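Local structure of Rho-class glutathione S-transferase (Laternula elliptica, 3QAV) at residues F175-F181 and M215-R219. The protein probably transfers glutathione to electrophilic substrates, as a cytosolic glutathione S-transferase from an Antarctic clam. Sequence-based numbering, arbitrary orientation.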
loop_
_atom_site.group_PDB
_atom_site.type_symbol
_atom_site.label_atom_id
_atom_site.label_comp_id
_atom_site.label_asym_id
_atom_site.label_seq_id
_atom_site.Cartn_x
_atom_site.Cartn_y
_atom_site.Cartn_z
ATOM N N PHE A 175 7.760 -12.192 16.886
ATOM C CA PHE A 175 6.777 -11.511 16.052
ATOM C C PHE A 175 7.319 -11.289 14.635
ATOM O O PHE A 175 8.444 -11.689 14.330
ATOM C CB PHE A 175 6.360 -10.211 16.735
ATOM C CG PHE A 175 5.692 -10.433 18.071
ATOM C CD1 PHE A 175 4.304 -10.548 18.166
ATOM C CD2 PHE A 175 6.455 -10.577 19.229
ATOM C CE1 PHE A 175 3.689 -10.803 19.395
ATOM C CE2 PHE A 175 5.847 -10.833 20.465
ATOM C CZ PHE A 175 4.461 -10.947 20.545
ATOM N N VAL A 176 6.538 -10.657 13.768
ATOM C CA VAL A 176 6.955 -10.496 12.376
ATOM C C VAL A 176 8.095 -9.524 12.048
ATOM O O VAL A 176 8.748 -9.670 11.012
ATOM C CB VAL A 176 5.727 -10.167 11.487
ATOM C CG1 VAL A 176 5.373 -8.679 11.604
ATOM C CG2 VAL A 176 6.005 -10.578 10.037
ATOM N N ALA A 177 8.355 -8.552 12.917
ATOM C CA ALA A 177 9.426 -7.587 12.664
ATOM C C ALA A 177 10.478 -7.538 13.772
ATOM O O ALA A 177 11.655 -7.281 13.513
ATOM C CB ALA A 177 8.835 -6.193 12.453
ATOM N N THR A 178 10.046 -7.781 15.004
ATOM C CA THR A 178 10.951 -7.759 16.146
ATOM C C THR A 178 10.491 -8.818 17.135
ATOM O O THR A 178 9.575 -9.581 16.851
ATOM C CB THR A 178 10.911 -6.401 16.862
ATOM O OG1 THR A 178 9.651 -6.259 17.519
ATOM C CG2 THR A 178 11.068 -5.257 15.872
ATOM N N LYS A 179 11.120 -8.862 18.301
ATOM C CA LYS A 179 10.733 -9.830 19.323
ATOM C C LYS A 179 9.567 -9.302 20.163
ATOM O O LYS A 179 9.190 -9.896 21.174
ATOM C CB LYS A 179 11.929 -10.159 20.219
ATOM C CG LYS A 179 13.008 -10.956 19.512
ATOM C CD LYS A 179 14.197 -11.213 20.415
ATOM C CE LYS A 179 15.293 -11.963 19.670
ATOM N NZ LYS A 179 14.824 -13.296 19.183
ATOM N N GLU A 180 9.004 -8.178 19.729
ATOM C CA GLU A 180 7.868 -7.561 20.400
ATOM C C GLU A 180 6.737 -7.315 19.400
ATOM O O GLU A 180 6.969 -7.168 18.196
ATOM C CB GLU A 180 8.269 -6.214 21.019
ATOM C CG GLU A 180 8.937 -6.291 22.378
ATOM C CD GLU A 180 9.282 -4.913 22.924
ATOM O OE1 GLU A 180 8.458 -3.986 22.774
ATOM O OE2 GLU A 180 10.370 -4.756 23.511
ATOM N N PHE A 181 5.514 -7.275 19.905
ATOM C CA PHE A 181 4.345 -7.005 19.077
ATOM C C PHE A 181 4.471 -5.543 18.611
ATOM O O PHE A 181 4.806 -4.666 19.406
ATOM C CB PHE A 181 3.080 -7.187 19.920
ATOM C CG PHE A 181 1.815 -6.786 19.221
ATOM C CD1 PHE A 181 1.069 -7.724 18.512
ATOM C CD2 PHE A 181 1.361 -5.467 19.279
ATOM C CE1 PHE A 181 -0.119 -7.356 17.868
ATOM C CE2 PHE A 181 0.180 -5.087 18.640
ATOM C CZ PHE A 181 -0.564 -6.034 17.933
ATOM N N MET A 215 0.095 -18.407 18.495
ATOM C CA MET A 215 0.377 -17.464 19.569
ATOM C C MET A 215 -0.566 -16.269 19.482
ATOM O O MET A 215 -1.194 -15.884 20.469
ATOM C CB MET A 215 1.817 -16.953 19.500
ATOM C CG MET A 215 2.016 -15.654 20.281
ATOM S SD MET A 215 3.658 -14.947 20.151
ATOM C CE MET A 215 3.579 -14.186 18.512
ATOM N N MET A 216 -0.647 -15.686 18.292
ATOM C CA MET A 216 -1.492 -14.521 18.063
ATOM C C MET A 216 -2.973 -14.806 18.300
ATOM O O MET A 216 -3.691 -13.957 18.827
ATOM C CB MET A 216 -1.270 -14.000 16.641
ATOM C CG MET A 216 0.098 -13.375 16.429
ATOM S SD MET A 216 0.296 -11.768 17.264
ATOM C CE MET A 216 -0.247 -10.646 15.952
ATOM N N MET A 217 -3.427 -15.995 17.911
ATOM C CA MET A 217 -4.827 -16.383 18.105
ATOM C C MET A 217 -5.201 -16.489 19.578
ATOM O O MET A 217 -6.381 -16.527 19.919
ATOM C CB MET A 217 -5.116 -17.718 17.431
ATOM C CG MET A 217 -5.429 -17.602 15.961
ATOM S SD MET A 217 -6.926 -16.649 15.675
ATOM C CE MET A 217 -8.181 -17.904 16.023
ATOM N N ASP A 218 -4.196 -16.555 20.443
ATOM C CA ASP A 218 -4.437 -16.640 21.873
ATOM C C ASP A 218 -4.319 -15.257 22.529
ATOM O O ASP A 218 -4.630 -15.087 23.701
ATOM C CB ASP A 218 -3.464 -17.639 22.517
ATOM C CG ASP A 218 -3.832 -19.098 22.213
ATOM O OD1 ASP A 218 -4.990 -19.487 22.486
ATOM O OD2 ASP A 218 -2.972 -19.861 21.711
ATOM N N ARG A 219 -3.884 -14.266 21.759
ATOM C CA ARG A 219 -3.748 -12.907 22.263
ATOM C C ARG A 219 -5.157 -12.328 22.445
ATOM O O ARG A 219 -5.939 -12.261 21.500
ATOM C CB ARG A 219 -2.938 -12.084 21.260
ATOM C CG ARG A 219 -2.343 -10.802 21.803
ATOM C CD ARG A 219 -1.526 -10.097 20.714
ATOM N NE ARG A 219 -1.083 -8.780 21.154
ATOM C CZ ARG A 219 -0.024 -8.563 21.923
ATOM N NH1 ARG A 219 0.287 -7.323 22.279
ATOM N NH2 ARG A 219 0.733 -9.581 22.317
#
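The guanidinium of R219 lies flat over one face of the F181 ring, the two planes 7° apart and R219 CZ 4.0 Å from the ring centroid, a stacked cation-pi pair. The overlap is offset toward the rim: R219 NH1 sits 3.5 Å from F181 CG. The side chain of R219, extended from CG to NE, brings the guanidinium over F181. At the edge of the same ring, M216 CE comes within 3.8 Å of F181 CE1. The F175 ring has M215 CE over one face, 3.5 Å from CE1 of F175 in a CH-pi contact, and the backbone N of F181 over the centre of the opposite face. M216 SD stands at its edge, 4.1 Å from F175 CE1, a Met-aromatic contact; M215 SD, 4.6 Å from the F175 centroid, makes a second one obliquely. A bend at chi3 (78°) turns the M215 methyl onto the face. R219 NE forms a salt bridge with E47; a leucine here would probably leave E47 without this charged mate and the F181 face without its planar cation. Within the C-terminal helical domain, the contact joins the loop between helices 148-172 and 183-197 to the C-terminal part of helix 207-217 and the link to helix 220-224, where R219 holds the N-cap position.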